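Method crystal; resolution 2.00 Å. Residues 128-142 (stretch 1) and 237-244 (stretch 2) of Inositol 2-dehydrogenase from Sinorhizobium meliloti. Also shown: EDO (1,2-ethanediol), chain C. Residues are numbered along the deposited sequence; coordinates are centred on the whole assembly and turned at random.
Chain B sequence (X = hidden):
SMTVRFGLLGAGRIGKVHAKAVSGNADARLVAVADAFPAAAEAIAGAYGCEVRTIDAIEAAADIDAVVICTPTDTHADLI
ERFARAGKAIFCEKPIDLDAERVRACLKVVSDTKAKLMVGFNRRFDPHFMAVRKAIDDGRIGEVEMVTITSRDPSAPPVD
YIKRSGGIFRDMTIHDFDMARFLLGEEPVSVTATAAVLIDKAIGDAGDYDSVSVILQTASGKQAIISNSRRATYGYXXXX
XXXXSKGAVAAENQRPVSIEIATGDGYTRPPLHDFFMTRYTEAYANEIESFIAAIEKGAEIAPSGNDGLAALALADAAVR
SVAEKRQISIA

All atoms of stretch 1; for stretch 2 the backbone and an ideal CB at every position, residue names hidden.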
# COMPACT_ATOMS: atom_id res chain seq x y z
N HIS B 128 15.49 1.60 -7.68
CA HIS B 128 14.56 2.38 -6.85
C HIS B 128 15.22 3.61 -6.27
O HIS B 128 14.69 4.73 -6.36
CB HIS B 128 13.95 1.48 -5.76
CG HIS B 128 13.64 0.12 -6.28
ND1 HIS B 128 12.55 -0.12 -7.08
CD2 HIS B 128 14.34 -1.04 -6.24
CE1 HIS B 128 12.55 -1.39 -7.45
NE2 HIS B 128 13.64 -1.96 -6.98
N PHE B 129 16.40 3.43 -5.69
CA PHE B 129 17.12 4.58 -5.18
C PHE B 129 17.55 5.56 -6.27
O PHE B 129 17.53 6.78 -6.05
CB PHE B 129 18.30 4.16 -4.32
CG PHE B 129 17.95 3.31 -3.14
CD1 PHE B 129 16.70 3.37 -2.52
CD2 PHE B 129 18.89 2.44 -2.62
CE1 PHE B 129 16.41 2.56 -1.45
CE2 PHE B 129 18.62 1.67 -1.50
CZ PHE B 129 17.37 1.74 -0.91
N MSE B 130 17.90 5.04 -7.45
CA MSE B 130 18.31 5.91 -8.58
C MSE B 130 17.16 6.77 -9.01
O MSE B 130 17.33 7.96 -9.31
CB MSE B 130 18.79 5.10 -9.80
CG MSE B 130 20.23 4.68 -9.68
SE MSE B 130 20.79 3.63 -11.28
CE MSE B 130 20.65 5.06 -12.64
N ALA B 131 15.97 6.18 -9.05
CA ALA B 131 14.76 6.91 -9.43
C ALA B 131 14.39 7.98 -8.39
O ALA B 131 13.83 9.03 -8.73
CB ALA B 131 13.61 5.93 -9.65
N VAL B 132 14.73 7.75 -7.11
CA VAL B 132 14.54 8.80 -6.11
C VAL B 132 15.43 9.97 -6.48
O VAL B 132 14.97 11.11 -6.58
CB VAL B 132 14.82 8.30 -4.69
CG1 VAL B 132 14.87 9.47 -3.72
CG2 VAL B 132 13.81 7.27 -4.24
N ARG B 133 16.71 9.69 -6.72
CA ARG B 133 17.64 10.73 -7.07
C ARG B 133 17.25 11.50 -8.38
O ARG B 133 17.34 12.74 -8.45
CB ARG B 133 19.03 10.13 -7.18
CG ARG B 133 20.08 11.08 -7.70
CD ARG B 133 20.46 12.07 -6.62
NE ARG B 133 20.40 13.44 -7.09
CZ ARG B 133 20.31 14.52 -6.30
NH1 ARG B 133 20.33 14.42 -4.97
NH2 ARG B 133 20.24 15.72 -6.85
N LYS B 134 16.83 10.75 -9.39
CA LYS B 134 16.35 11.32 -10.66
C LYS B 134 15.14 12.25 -10.46
O LYS B 134 15.02 13.33 -11.06
CB LYS B 134 16.03 10.18 -11.64
CG LYS B 134 15.40 10.65 -12.95
CD LYS B 134 15.41 9.58 -14.06
CE LYS B 134 15.62 10.23 -15.44
NZ LYS B 134 14.55 11.24 -15.72
N ALA B 135 14.22 11.85 -9.59
CA ALA B 135 13.08 12.69 -9.26
C ALA B 135 13.55 13.99 -8.65
O ALA B 135 13.01 15.06 -8.99
CB ALA B 135 12.10 11.96 -8.36
N ILE B 136 14.56 13.92 -7.77
CA ILE B 136 15.12 15.11 -7.17
C ILE B 136 15.84 15.98 -8.22
O ILE B 136 15.66 17.20 -8.27
CB ILE B 136 16.13 14.78 -6.02
CG1 ILE B 136 15.44 14.02 -4.88
CG2 ILE B 136 16.72 16.08 -5.53
CD1 ILE B 136 16.38 13.38 -3.86
N ASP B 137 16.65 15.35 -9.05
CA ASP B 137 17.29 16.00 -10.21
C ASP B 137 16.29 16.67 -11.16
O ASP B 137 16.53 17.76 -11.66
CB ASP B 137 18.04 14.95 -11.04
CG ASP B 137 19.32 14.49 -10.39
OD1 ASP B 137 19.77 15.09 -9.39
OD2 ASP B 137 19.88 13.51 -10.90
N ASP B 138 15.18 15.99 -11.42
CA ASP B 138 14.11 16.55 -12.23
C ASP B 138 13.29 17.67 -11.57
O ASP B 138 12.41 18.23 -12.21
CB ASP B 138 13.21 15.45 -12.76
CG ASP B 138 13.92 14.58 -13.75
OD1 ASP B 138 14.93 15.02 -14.31
OD2 ASP B 138 13.50 13.44 -13.97
N GLY B 139 13.59 18.04 -10.33
CA GLY B 139 12.89 19.15 -9.69
C GLY B 139 11.53 18.77 -9.09
O GLY B 139 10.79 19.64 -8.66
N ARG B 140 11.23 17.48 -9.01
CA ARG B 140 9.93 17.03 -8.59
C ARG B 140 9.59 17.29 -7.11
O ARG B 140 8.41 17.28 -6.74
CB ARG B 140 9.73 15.56 -8.99
CG ARG B 140 9.65 15.45 -10.52
CD ARG B 140 9.23 14.09 -11.05
NE ARG B 140 7.82 13.79 -10.80
CZ ARG B 140 7.24 12.63 -11.10
NH1 ARG B 140 7.94 11.66 -11.69
NH2 ARG B 140 5.95 12.44 -10.80
N ILE B 141 10.60 17.55 -6.27
CA ILE B 141 10.37 17.88 -4.88
C ILE B 141 10.93 19.22 -4.51
O ILE B 141 10.97 19.53 -3.34
CB ILE B 141 10.93 16.82 -3.89
CG1 ILE B 141 12.46 16.75 -3.94
CG2 ILE B 141 10.29 15.50 -4.18
CD1 ILE B 141 13.08 16.16 -2.67
N GLY B 142 11.34 20.03 -5.49
CA GLY B 142 11.91 21.34 -5.20
C GLY B 142 13.27 21.21 -4.53
O GLY B 142 13.99 20.27 -4.82
N UNK B 237 15.93 -4.18 5.90
CA UNK B 237 15.18 -2.93 5.83
C UNK B 237 16.05 -1.86 5.20
O UNK B 237 17.10 -1.58 5.70
CB UNK B 237 14.70 -2.49 7.22
N UNK B 238 15.64 -1.32 4.07
CA UNK B 238 16.45 -0.38 3.33
C UNK B 238 15.53 0.70 2.78
O UNK B 238 15.04 0.60 1.66
CB UNK B 238 17.23 -1.07 2.21
N UNK B 239 15.29 1.74 3.58
CA UNK B 239 14.41 2.82 3.15
C UNK B 239 15.11 4.15 3.06
O UNK B 239 16.03 4.43 3.82
CB UNK B 239 13.22 2.94 4.10
N UNK B 240 14.68 4.97 2.11
CA UNK B 240 15.15 6.33 2.03
C UNK B 240 13.93 7.21 1.75
O UNK B 240 12.94 6.79 1.10
CB UNK B 240 16.23 6.49 0.96
N UNK B 241 14.02 8.41 2.25
CA UNK B 241 12.97 9.40 2.11
C UNK B 241 13.58 10.78 2.05
O UNK B 241 14.54 11.08 2.81
CB UNK B 241 11.97 9.30 3.26
N UNK B 242 13.05 11.64 1.17
CA UNK B 242 13.57 12.98 1.01
C UNK B 242 12.40 13.98 0.94
O UNK B 242 11.54 13.91 0.03
CB UNK B 242 14.45 13.07 -0.24
N UNK B 243 12.36 14.85 1.93
CA UNK B 243 11.36 15.90 2.01
C UNK B 243 12.01 17.13 1.42
O UNK B 243 13.13 17.45 1.78
CB UNK B 243 10.87 16.14 3.44
N UNK B 244 11.30 17.78 0.50
CA UNK B 244 11.75 19.00 -0.19
C UNK B 244 10.68 20.08 -0.18
O UNK B 244 9.58 19.87 0.38
CB UNK B 244 12.14 18.68 -1.63
C1 EDO C . 6.13 9.56 -0.24
O1 EDO C . 5.60 8.44 0.47
C2 EDO C . 7.14 10.31 0.65
O2 EDO C . 6.48 10.98 1.73

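The helix of stretch 1 and the strand of stretch 2 run nearly parallel, 6° between their N-to-C directions and 10.0 Å apart at closest approach, a spacing that leaves room for one layer of side chains. No hydrogen bond crosses between them, so the visible evidence is mainly shape and the direction of each CA-to-CB bond.

At position 237 the ideal CB has nothing of stretch 1 within 5.5 Å, and phi/psi of -86/119 is ordinary for a strand. Stretch 1 therefore sets no preference. The residue is Asp 237, whose carboxylate serves its own strand, as position 239 makes clear.

Position 238 points toward the helix, its ideal CB 4.2 Å from Phe 129 CZ. An aliphatic side chain, or a longer one able to pass the ring and carry its polar end beyond, would fit. The backbone adds a contact of its own: the carbonyl O of 238 lies 3.7 Å from Phe 129 CZ, at the ring edge and near its plane. The deposited residue is Gln 238, with chi1 in m. Its CB lies 4.2 Å from Phe 129 CZ, and the chain then leads away from the ring, with NE2 donating a hydrogen bond to Asp 237 O at 2.9 Å.

Position 239 points away, with no atom of stretch 1 within 5.5 Å of its ideal CB, so a polar or charged residue is as plausible as any. Arg 239 forms a two-pronged salt bridge, NE to Asp 237 OD1 and NH2 to Asp 237 OD2, both 2.8 Å, with N-H...acceptor angles of 174° and 172°.

Position 240 points toward the helix. Its ideal CB is 4.6 Å from Phe 129 CE1, and the distance from 240 CA to Phe 129 CA is 7.7 Å. With Phe 129 and Val 132 as the nearby groups, a medium-sized or long apolar side chain such as Val, Leu, Ile or Met suits the surroundings. Ile 240 extends CD1 to 3.4 Å from Phe 129 CD1 and 3.9 Å from Val 132 CG2, so a single methyl touches two residues about one helical turn apart.

Position 241 again points away from stretch 1 and is open to many residues. Glu 241 occupies it, and its OE2 accepts a weak hydrogen bond from EDO O2 at 3.4 Å.

At position 242 the ideal CB faces three aliphatic groups: Ile 136 CD1 at 4.1 Å, Ile 141 CD1 at 4.2 Å and Val 132 CG1 at 5.0 Å. With methyls already this close, a compact apolar residue is favoured, and beta branching suits a strand. Val 242 places CG1 3.5 Å from Ile 141 CD1 and CG2 3.9 Å from Ile 136 CD1.

Position 243 points away, with no atom of stretch 1 within 5.5 Å of its ideal CB, leaving the choice open; it is His 243, whose ND1 and NE2 are hydrogen-bonded elsewhere in the structure.

At position 244 an ideal CB would lie 2.2 Å from Ile 141 O, a clash, which argues for glycine. Gly 244 lets the backbones close in: its CA makes a CA-H...O contact with Ile 141 O at 3.3 Å.

Stretch 2 (237-244) DQRIEVHG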
# COMPACT_ATOMS: atom_id res chain seq x y z
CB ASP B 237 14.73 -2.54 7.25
CG ASP B 237 13.69 -1.43 7.27
OD1 ASP B 237 13.38 -0.81 6.21
OD2 ASP B 237 13.19 -1.17 8.39
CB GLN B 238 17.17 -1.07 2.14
CG GLN B 238 18.12 -2.20 2.49
CD GLN B 238 19.44 -1.68 2.95
OE1 GLN B 238 20.32 -1.38 2.14
NE2 GLN B 238 19.62 -1.57 4.26
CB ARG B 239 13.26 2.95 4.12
CG ARG B 239 12.20 1.90 3.90
CD ARG B 239 11.19 2.04 5.01
NE ARG B 239 11.64 1.42 6.24
CZ ARG B 239 11.28 1.81 7.47
NH1 ARG B 239 10.52 2.87 7.65
NH2 ARG B 239 11.70 1.14 8.54
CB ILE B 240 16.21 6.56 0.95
CG1 ILE B 240 15.66 6.20 -0.46
CG2 ILE B 240 17.47 5.74 1.25
CD1 ILE B 240 16.56 6.66 -1.59
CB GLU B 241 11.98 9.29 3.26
CG GLU B 241 10.85 10.31 3.10
CD GLU B 241 9.88 10.38 4.27
OE1 GLU B 241 10.07 9.70 5.29
OE2 GLU B 241 8.89 11.15 4.13
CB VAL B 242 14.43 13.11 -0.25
CG1 VAL B 242 15.02 14.51 -0.30
CG2 VAL B 242 15.53 12.07 -0.28
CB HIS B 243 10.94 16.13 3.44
CG HIS B 243 9.98 17.27 3.62
ND1 HIS B 243 8.70 17.25 3.11
CD2 HIS B 243 10.10 18.44 4.28
CE1 HIS B 243 8.09 18.37 3.42
NE2 HIS B 243 8.91 19.10 4.16
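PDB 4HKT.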